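Local coordinates for acetyltransferase, GNAT family (Streptococcus pneumoniae, PDB 2I79), which probably transfers the acetyl group of acetyl coenzyme A, which it binds, to an amine of an acceptor substrate, as GNAT-family N-acetyltransferases do, at residues R8-E11 with P12-A16; A64-G68 with K69-I73; A20-N23 with R24-L27. One frame throughout, in Å; residues are numbered along the deposited sequence.

The three contacts lie along the first helix and the first strands of the GNAT fold. Contact 1 carries the chain from strand 5-9 into helix 15-26, contact 3 lies in the last turns of that helix, and contact 2 is the hairpin of strands 60-66 and 69-77 against which the helix packs. Contacts 1 and 2 touch where Arg8 NH2 lies 3.4 Å from Phe65 CZ. Contacts 2 and 3 meet where the Phe21 ring lies against the bulge, its CZ 3.7 Å from Gly72 CA. Bound acetyl coenzyme A lies about 7 Å from the side chain of Val25 (contact 3) and about 7 Å from the Gly72 position (contact 2).

Contact 1. Residues R8-E11 with P12-A16; sequences REAE and PKDAA
Lys13 runs side by side with Glu11, both chains extended and pointing the same way, just after Pro12, which follows the short loop Ala10-Glu11 and opens the 3-10 segment 12-14 leading into helix 15-26. The Lys13 CE methylene, not the ammonium, meets the carboxylate, at 3.4 Å from Glu11 OE1; Lys13 NZ stays 4.4 Å from Glu11 OE1, beyond a salt bridge. Lys13 NZ is also 3.8 Å from Arg8 NH2, a meeting of like charges that the two nearby acids probably temper.

Asp14 is the centre of the turn. Its CG stands beside the backbone N, opposite the carbonyl carbon (chi1 -53°), which turns the carboxylate back over the preceding residues. Arg8 comes from the opposite direction in a bidentate, end-on salt bridge, Arg8 NH1 to Asp14 OD2 at 2.8 Å and Arg8 NH2 to Asp14 OD1 at 3.1 Å. Both bonds are almost straight and use the syn sides of the oxygens, with the two flat groups only 20° from coplanar. Asp14 OD2 takes a second bond from Glu11 N at 2.7 Å, which reaches it from above the carboxylate plane. In return Asp14 N donates to Glu11 O at 2.8 Å, so side chain and backbone tie the same two residues together. Arg8 NH1 also donates to Glu9 O, which further fixes the guanidinium, and Glu11 OE2 lies over one of its faces as a long ion pair by charge alone. Arg8, Glu11 and Asp14 thus form a salt-bridge network at the strand-to-helix turn. Ala15 N closes the 3-10 turn onto Pro12 O.

Strand 5-9 is paired here with strand 60-66, Arg8 bonding to Leu63 through the backbone, while Ala10 and Pro12 rest on Leu50 and Asn51 of helix 43-55.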
ATOM      1  N   ARG A   8      23.313  -1.805  11.005  1.00 45.92           N
ATOM      2  CA  ARG A   8      22.570  -1.381  12.203  1.00 45.90           C
ATOM      3  C   ARG A   8      21.318  -0.577  11.857  1.00 45.60           C
ATOM      4  O   ARG A   8      21.190  -0.037  10.752  1.00 44.43           O
ATOM      5  CB  ARG A   8      23.445  -0.510  13.121  1.00 45.56           C
ATOM      6  CG  ARG A   8      23.901   0.802  12.510  1.00 44.95           C
ATOM      7  CD  ARG A   8      24.302   1.824  13.573  1.00 45.56           C
ATOM      8  NE  ARG A   8      24.942   3.009  12.995  1.00 44.39           N
ATOM      9  CZ  ARG A   8      24.298   4.008  12.398  1.00 45.77           C
ATOM     10  NH1 ARG A   8      22.973   4.002  12.304  1.00 43.85           N
ATOM     11  NH2 ARG A   8      24.977   5.037  11.912  1.00 45.46           N
ATOM     12  N   GLU A   9      20.450  -0.437  12.848  1.00 45.72           N
ATOM     13  CA  GLU A   9      19.247   0.395  12.722  1.00 46.43           C
ATOM     14  C   GLU A   9      19.613   1.835  12.404  1.00 46.07           C
ATOM     15  O   GLU A   9      20.570   2.365  12.971  1.00 45.81           O
ATOM     16  CB  GLU A   9      18.428   0.332  14.016  1.00 45.77           C
ATOM     17  CG  GLU A   9      17.055   0.921  13.886  1.00 47.04           C
ATOM     18  CD  GLU A   9      16.102   0.546  15.050  1.00 48.75           C
ATOM     19  OE1 GLU A   9      16.463  -0.280  15.932  1.00 54.17           O
ATOM     20  OE2 GLU A   9      14.970   1.072  15.054  1.00 54.11           O
ATOM     21  N   ALA A  10      18.865   2.458  11.492  1.00 46.31           N
ATOM     22  CA  ALA A  10      19.042   3.869  11.167  1.00 47.19           C
ATOM     23  C   ALA A  10      18.723   4.736  12.386  1.00 47.81           C
ATOM     24  O   ALA A  10      17.821   4.407  13.164  1.00 47.89           O
ATOM     25  CB  ALA A  10      18.146   4.273  10.002  1.00 46.07           C
ATOM     26  N   GLU A  11      19.479   5.821  12.556  1.00 48.77           N
ATOM     27  CA  GLU A  11      19.181   6.852  13.578  1.00 50.36           C
ATOM     28  C   GLU A  11      18.946   8.214  12.918  1.00 50.10           C
ATOM     29  O   GLU A  11      19.406   8.461  11.806  1.00 48.46           O
ATOM     30  CB  GLU A  11      20.315   6.960  14.610  1.00 50.38           C
ATOM     31  CG  GLU A  11      20.597   5.640  15.372  1.00 53.60           C
ATOM     32  CD  GLU A  11      22.002   5.600  16.002  1.00 55.02           C
ATOM     33  OE1 GLU A  11      22.397   6.608  16.646  1.00 64.08           O
ATOM     34  OE2 GLU A  11      22.709   4.572  15.858  1.00 58.92           O
ATOM     35  N   PRO A  12      18.199   9.104  13.595  1.00 50.90           N
ATOM     36  CA  PRO A  12      17.954  10.451  13.032  1.00 51.17           C
ATOM     37  C   PRO A  12      19.224  11.144  12.504  1.00 50.80           C
ATOM     38  O   PRO A  12      19.157  11.851  11.508  1.00 51.64           O
ATOM     39  CB  PRO A  12      17.318  11.225  14.218  1.00 51.41           C
ATOM     40  CG  PRO A  12      17.556  10.308  15.443  1.00 52.16           C
ATOM     41  CD  PRO A  12      17.525   8.925  14.893  1.00 50.83           C
ATOM     42  N   LYS A  13      20.367  10.904  13.136  1.00 50.83           N
ATOM     43  CA  LYS A  13      21.650  11.435  12.654  1.00 50.89           C
ATOM     44  C   LYS A  13      22.059  11.002  11.219  1.00 50.32           C
ATOM     45  O   LYS A  13      22.863  11.696  10.567  1.00 49.73           O
ATOM     46  CB  LYS A  13      22.788  11.093  13.636  1.00 51.24           C
ATOM     47  CG  LYS A  13      23.071   9.580  13.776  1.00 53.54           C
ATOM     48  CD  LYS A  13      24.517   9.280  14.203  1.00 52.92           C
ATOM     49  CE  LYS A  13      24.739   7.775  14.422  1.00 54.08           C
ATOM     50  NZ  LYS A  13      26.194   7.432  14.638  1.00 54.69           N
ATOM     51  N   ASP A  14      21.526   9.866  10.747  1.00 48.76           N
ATOM     52  CA  ASP A  14      21.780   9.378   9.402  1.00 48.59           C
ATOM     53  C   ASP A  14      20.953  10.074   8.290  1.00 48.00           C
ATOM     54  O   ASP A  14      21.158   9.791   7.111  1.00 48.55           O
ATOM     55  CB  ASP A  14      21.498   7.864   9.324  1.00 48.30           C
ATOM     56  CG  ASP A  14      22.248   7.065  10.393  1.00 49.07           C
ATOM     57  OD1 ASP A  14      23.412   7.367  10.658  1.00 47.18           O
ATOM     58  OD2 ASP A  14      21.670   6.119  10.965  1.00 51.44           O
ATOM     59  N   ALA A  15      20.014  10.941   8.650  1.00 47.30           N
ATOM     60  CA  ALA A  15      19.032  11.480   7.691  1.00 46.71           C
ATOM     61  C   ALA A  15      19.612  11.991   6.350  1.00 46.19           C
ATOM     62  O   ALA A  15      19.102  11.668   5.274  1.00 45.81           O
ATOM     63  CB  ALA A  15      18.234  12.594   8.373  1.00 46.89           C
ATOM     64  N   ALA A  16      20.667  12.791   6.432  1.00 45.60           N
ATOM     65  CA  ALA A  16      21.249  13.459   5.270  1.00 46.19           C
ATOM     66  C   ALA A  16      21.909  12.449   4.358  1.00 45.92           C
ATOM     67  O   ALA A  16      21.740  12.505   3.134  1.00 45.25           O
ATOM     68  CB  ALA A  16      22.286  14.562   5.737  1.00 45.60           C
TER

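Contact 2. Residues A64-G68 with K69-I73; sequences AFLNG and KIAGI
Phe65 and Ile70 form a non-hydrogen-bonded antiparallel pair with both side chains on one face of the hairpin, where they cross obliquely. Phe65 CG stands beside its backbone N (chi1 -61°), which carries the ring over the neighbouring strand until CE1 touches Ile70 CG1 at 3.5 Å. The ring's CD1 side also lies along the backbone joining Lys69 to Ile70. On the other face Leu66 meets Ala71: the Leu66 CB is 3.7 Å from the Ala71 methyl, and Leu66 CD2 lies close to the same methyl.

The strands are joined by a type I' turn from Leu66 to Lys69, with Asn67 and Gly68 at its two central positions, both at positive phi. Leu66 N donates to Lys69 O at 2.8 Å and Lys69 N to Leu66 O at 3.1 Å. Farther along, a classic beta bulge sets Ala71 and Gly72 opposite Ala64. Ala64 O takes a short bond from Ala71 N (2.7 Å) and only a weak one from Gly72 N, while Ala64 N donates to Gly72 O at 3.0 Å.

Thus the bulge is held mainly by two strong backbone bonds, and apolar contacts dominate between the side chains. The buried part of the hairpin is mainly apolar on both faces, Ile70 meeting Phe21 of helix 15-26 on one, Ala64 and Ala71 meeting Leu103 of helix 103-117 on the other, while the turn end, with Asn67 and Lys69, is exposed.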
ATOM      1  N   ALA A  64      23.252  -0.558   5.863  1.00 43.63           N
ATOM      2  CA  ALA A  64      24.574  -1.162   5.715  1.00 44.10           C
ATOM      3  C   ALA A  64      25.542  -0.071   5.300  1.00 44.31           C
ATOM      4  O   ALA A  64      25.330   0.579   4.293  1.00 43.35           O
ATOM      5  CB  ALA A  64      24.544  -2.276   4.673  1.00 42.63           C
ATOM      6  N   PHE A  65      26.591   0.138   6.104  1.00 45.62           N
ATOM      7  CA  PHE A  65      27.704   0.995   5.752  1.00 46.02           C
ATOM      8  C   PHE A  65      28.861   0.118   5.269  1.00 46.91           C
ATOM      9  O   PHE A  65      29.290  -0.812   5.957  1.00 46.95           O
ATOM     10  CB  PHE A  65      28.165   1.837   6.953  1.00 46.40           C
ATOM     11  CG  PHE A  65      27.103   2.762   7.497  1.00 46.52           C
ATOM     12  CD1 PHE A  65      27.082   4.096   7.137  1.00 45.15           C
ATOM     13  CD2 PHE A  65      26.119   2.279   8.362  1.00 46.95           C
ATOM     14  CE1 PHE A  65      26.107   4.950   7.656  1.00 46.82           C
ATOM     15  CE2 PHE A  65      25.139   3.098   8.869  1.00 45.72           C
ATOM     16  CZ  PHE A  65      25.120   4.438   8.520  1.00 46.97           C
ATOM     17  N   LEU A  66      29.339   0.419   4.067  1.00 48.04           N
ATOM     18  CA  LEU A  66      30.550  -0.167   3.523  1.00 49.05           C
ATOM     19  C   LEU A  66      31.588   0.932   3.469  1.00 49.89           C
ATOM     20  O   LEU A  66      31.360   1.990   2.851  1.00 49.81           O
ATOM     21  CB  LEU A  66      30.286  -0.693   2.128  1.00 49.44           C
ATOM     22  CG  LEU A  66      30.825  -2.028   1.684  1.00 50.37           C
ATOM     23  CD1 LEU A  66      30.903  -3.123   2.797  1.00 48.52           C
ATOM     24  CD2 LEU A  66      29.889  -2.435   0.530  1.00 50.24           C
ATOM     25  N   ASN A  67      32.712   0.684   4.140  1.00 50.43           N
ATOM     26  CA  ASN A  67      33.779   1.673   4.254  1.00 50.62           C
ATOM     27  C   ASN A  67      33.278   3.060   4.716  1.00 50.64           C
ATOM     28  O   ASN A  67      33.673   4.092   4.175  1.00 50.55           O
ATOM     29  CB  ASN A  67      34.540   1.718   2.925  1.00 51.64           C
ATOM     30  CG  ASN A  67      35.101   0.351   2.563  1.00 52.60           C
ATOM     31  OD1 ASN A  67      34.999  -0.120   1.427  1.00 56.44           O
ATOM     32  ND2 ASN A  67      35.628  -0.320   3.560  1.00 52.88           N
ATOM     33  N   GLY A  68      32.402   3.056   5.720  1.00 49.58           N
ATOM     34  CA  GLY A  68      31.872   4.299   6.287  1.00 49.30           C
ATOM     35  C   GLY A  68      30.775   5.007   5.498  1.00 48.70           C
ATOM     36  O   GLY A  68      30.327   6.056   5.918  1.00 48.68           O
ATOM     37  N   LYS A  69      30.353   4.455   4.359  1.00 47.73           N
ATOM     38  CA  LYS A  69      29.258   5.038   3.572  1.00 47.26           C
ATOM     39  C   LYS A  69      28.109   4.054   3.415  1.00 46.13           C
ATOM     40  O   LYS A  69      28.348   2.860   3.187  1.00 45.65           O
ATOM     41  CB  LYS A  69      29.740   5.439   2.169  1.00 47.88           C
ATOM     42  CG  LYS A  69      30.834   6.497   2.128  1.00 51.93           C
ATOM     43  CD  LYS A  69      30.464   7.839   2.894  1.00 55.64           C
ATOM     44  CE  LYS A  69      29.473   8.741   2.124  1.00 56.75           C
ATOM     45  NZ  LYS A  69      29.083   9.924   2.952  1.00 56.43           N
ATOM     46  N   ILE A  70      26.874   4.555   3.507  1.00 44.61           N
ATOM     47  CA  ILE A  70      25.677   3.741   3.272  1.00 44.60           C
ATOM     48  C   ILE A  70      25.757   3.089   1.892  1.00 44.02           C
ATOM     49  O   ILE A  70      25.884   3.790   0.868  1.00 42.31           O
ATOM     50  CB  ILE A  70      24.347   4.574   3.337  1.00 44.99           C
ATOM     51  CG1 ILE A  70      24.204   5.265   4.684  1.00 44.66           C
ATOM     52  CG2 ILE A  70      23.117   3.662   3.066  1.00 42.22           C
ATOM     53  CD1 ILE A  70      22.891   6.111   4.828  1.00 44.46           C
ATOM     54  N   ALA A  71      25.691   1.750   1.892  1.00 43.41           N
ATOM     55  CA  ALA A  71      25.730   0.943   0.693  1.00 44.28           C
ATOM     56  C   ALA A  71      24.383   0.253   0.370  1.00 44.41           C
ATOM     57  O   ALA A  71      24.165  -0.168  -0.770  1.00 42.84           O
ATOM     58  CB  ALA A  71      26.841  -0.105   0.816  1.00 43.39           C
ATOM     59  N   GLY A  72      23.506   0.148   1.378  1.00 44.64           N
ATOM     60  CA  GLY A  72      22.229  -0.522   1.232  1.00 45.19           C
ATOM     61  C   GLY A  72      21.252  -0.212   2.357  1.00 45.99           C
ATOM     62  O   GLY A  72      21.649   0.226   3.430  1.00 47.91           O
ATOM     63  N   ILE A  73      19.966  -0.385   2.091  1.00 45.97           N
ATOM     64  CA  ILE A  73      18.933  -0.238   3.116  1.00 46.27           C
ATOM     65  C   ILE A  73      17.871  -1.307   2.976  1.00 45.42           C
ATOM     66  O   ILE A  73      17.583  -1.765   1.874  1.00 44.87           O
ATOM     67  CB  ILE A  73      18.258   1.158   3.092  1.00 46.84           C
ATOM     68  CG1 ILE A  73      17.422   1.373   1.830  1.00 48.81           C
ATOM     69  CG2 ILE A  73      19.311   2.253   3.252  1.00 48.73           C
ATOM     70  CD1 ILE A  73      15.896   1.225   2.091  1.00 53.08           C
TER

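Contact 3. Residues A20-N23 with R24-L27; sequences AFLN and RVSL
Arg24, Val25 and Ser26 each donate a backbone N-H four residues back, to Ala20 O, Phe21 O and Leu22 O, in the regular bonding of an alpha helix. The Val25 bond is the straightest of the three, at 168°. The Leu27 amide turns to Arg24 O instead, a three-residue step.

Phe21 CG lies opposite the backbone N (chi1 174°), and its ring leans along the helix toward the next turn. Val25 CG1 sits over one face, 3.9 Å from the ring centroid in a CH-pi contact and 3.5 Å from Phe21 CZ. Arg24 comes to the ring's edge: its chain bends at chi3, bringing NH2 3.5 Å from Phe21 CE1 and near the ring plane, with the guanidinium turned 61° from the ring. This is an edge approach rather than a cation-pi stack. The other methyl of Val25, CG2, rests against the carbonyl oxygens of Phe21 and Leu22. Ser26 OG folds back between its own N and carbonyl carbon and donates to Asn23 O at 2.9 Å, giving that carbonyl a hydroxyl partner.

Beyond the segments, Phe21 and Val25 meet Val93 of strand 87-94, and Phe21 also meets Ile73 of strand 69-77. Such an amphipathic first helix, packed on the central sheet near bound acetyl coenzyme A, is characteristic of the GNAT fold.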
ATOM      1  N   ALA A  20      20.812  11.155   0.632  1.00 41.43           N
ATOM      2  CA  ALA A  20      21.818  11.146  -0.424  1.00 40.66           C
ATOM      3  C   ALA A  20      21.883   9.785  -1.136  1.00 41.08           C
ATOM      4  O   ALA A  20      21.884   9.687  -2.394  1.00 40.54           O
ATOM      5  CB  ALA A  20      23.168  11.519   0.168  1.00 39.72           C
ATOM      6  N   PHE A  21      21.920   8.721  -0.329  1.00 41.32           N
ATOM      7  CA  PHE A  21      21.948   7.359  -0.855  1.00 41.21           C
ATOM      8  C   PHE A  21      20.692   7.032  -1.660  1.00 41.65           C
ATOM      9  O   PHE A  21      20.755   6.394  -2.728  1.00 40.75           O
ATOM     10  CB  PHE A  21      22.113   6.361   0.295  1.00 41.21           C
ATOM     11  CG  PHE A  21      22.006   4.939  -0.144  1.00 41.46           C
ATOM     12  CD1 PHE A  21      23.029   4.350  -0.902  1.00 42.09           C
ATOM     13  CD2 PHE A  21      20.875   4.200   0.132  1.00 41.82           C
ATOM     14  CE1 PHE A  21      22.914   3.061  -1.333  1.00 41.11           C
ATOM     15  CE2 PHE A  21      20.767   2.899  -0.322  1.00 42.54           C
ATOM     16  CZ  PHE A  21      21.789   2.339  -1.041  1.00 40.09           C
ATOM     17  N   LEU A  22      19.529   7.462  -1.171  1.00 42.54           N
ATOM     18  CA  LEU A  22      18.292   7.091  -1.860  1.00 43.04           C
ATOM     19  C   LEU A  22      18.188   7.843  -3.179  1.00 42.86           C
ATOM     20  O   LEU A  22      17.720   7.314  -4.144  1.00 42.74           O
ATOM     21  CB  LEU A  22      17.076   7.300  -0.973  1.00 43.47           C
ATOM     22  CG  LEU A  22      16.943   6.260   0.151  1.00 45.61           C
ATOM     23  CD1 LEU A  22      16.076   6.787   1.293  1.00 47.43           C
ATOM     24  CD2 LEU A  22      16.390   4.913  -0.403  1.00 43.61           C
ATOM     25  N   ASN A  23      18.679   9.069  -3.212  1.00 43.78           N
ATOM     26  CA  ASN A  23      18.759   9.828  -4.463  1.00 44.49           C
ATOM     27  C   ASN A  23      19.727   9.177  -5.449  1.00 44.79           C
ATOM     28  O   ASN A  23      19.448   9.109  -6.659  1.00 44.14           O
ATOM     29  CB  ASN A  23      19.176  11.277  -4.190  1.00 43.89           C
ATOM     30  CG  ASN A  23      18.029  12.146  -3.719  1.00 43.52           C
ATOM     31  OD1 ASN A  23      18.204  13.098  -2.922  1.00 42.36           O
ATOM     32  ND2 ASN A  23      16.856  11.848  -4.217  1.00 42.06           N
ATOM     33  N   ARG A  24      20.820   8.652  -4.924  1.00 45.48           N
ATOM     34  CA  ARG A  24      21.778   7.933  -5.786  1.00 46.49           C
ATOM     35  C   ARG A  24      21.135   6.718  -6.435  1.00 45.46           C
ATOM     36  O   ARG A  24      21.134   6.610  -7.637  1.00 45.11           O
ATOM     37  CB  ARG A  24      23.046   7.527  -5.025  1.00 46.58           C
ATOM     38  CG  ARG A  24      23.981   6.623  -5.847  1.00 47.49           C
ATOM     39  CD  ARG A  24      25.364   6.464  -5.211  1.00 54.06           C
ATOM     40  NE  ARG A  24      25.427   5.471  -4.106  1.00 60.64           N
ATOM     41  CZ  ARG A  24      26.006   4.253  -4.131  1.00 59.98           C
ATOM     42  NH1 ARG A  24      26.627   3.742  -5.203  1.00 63.28           N
ATOM     43  NH2 ARG A  24      25.980   3.526  -3.032  1.00 61.33           N
ATOM     44  N   VAL A  25      20.549   5.826  -5.645  1.00 45.31           N
ATOM     45  CA  VAL A  25      20.000   4.580  -6.193  1.00 44.91           C
ATOM     46  C   VAL A  25      18.758   4.809  -7.056  1.00 44.53           C
ATOM     47  O   VAL A  25      18.473   4.052  -7.957  1.00 43.84           O
ATOM     48  CB  VAL A  25      19.733   3.522  -5.078  1.00 44.46           C
ATOM     49  CG1 VAL A  25      21.026   3.165  -4.387  1.00 43.60           C
ATOM     50  CG2 VAL A  25      18.691   4.032  -4.062  1.00 43.43           C
ATOM     51  N   SER A  26      18.032   5.887  -6.819  1.00 45.64           N
ATOM     52  CA  SER A  26      16.836   6.189  -7.629  1.00 46.32           C
ATOM     53  C   SER A  26      17.185   6.439  -9.141  1.00 47.01           C
ATOM     54  O   SER A  26      16.311   6.328 -10.020  1.00 46.89           O
ATOM     55  CB  SER A  26      16.071   7.371  -7.004  1.00 46.76           C
ATOM     56  OG  SER A  26      16.708   8.542  -7.354  1.00 49.12           O
ATOM     57  N   LEU A  27      18.472   6.718  -9.406  1.00 46.67           N
ATOM     58  CA  LEU A  27      19.020   7.008 -10.710  1.00 46.71           C
ATOM     59  C   LEU A  27      19.704   5.797 -11.355  1.00 47.04           C
ATOM     60  O   LEU A  27      20.026   5.828 -12.550  1.00 46.88           O
ATOM     61  CB  LEU A  27      20.087   8.095 -10.573  1.00 47.57           C
ATOM     62  CG  LEU A  27      19.649   9.448 -10.037  1.00 49.24           C
ATOM     63  CD1 LEU A  27      20.869  10.282  -9.797  1.00 51.71           C
ATOM     64  CD2 LEU A  27      18.697  10.118 -11.007  1.00 51.41           C
TER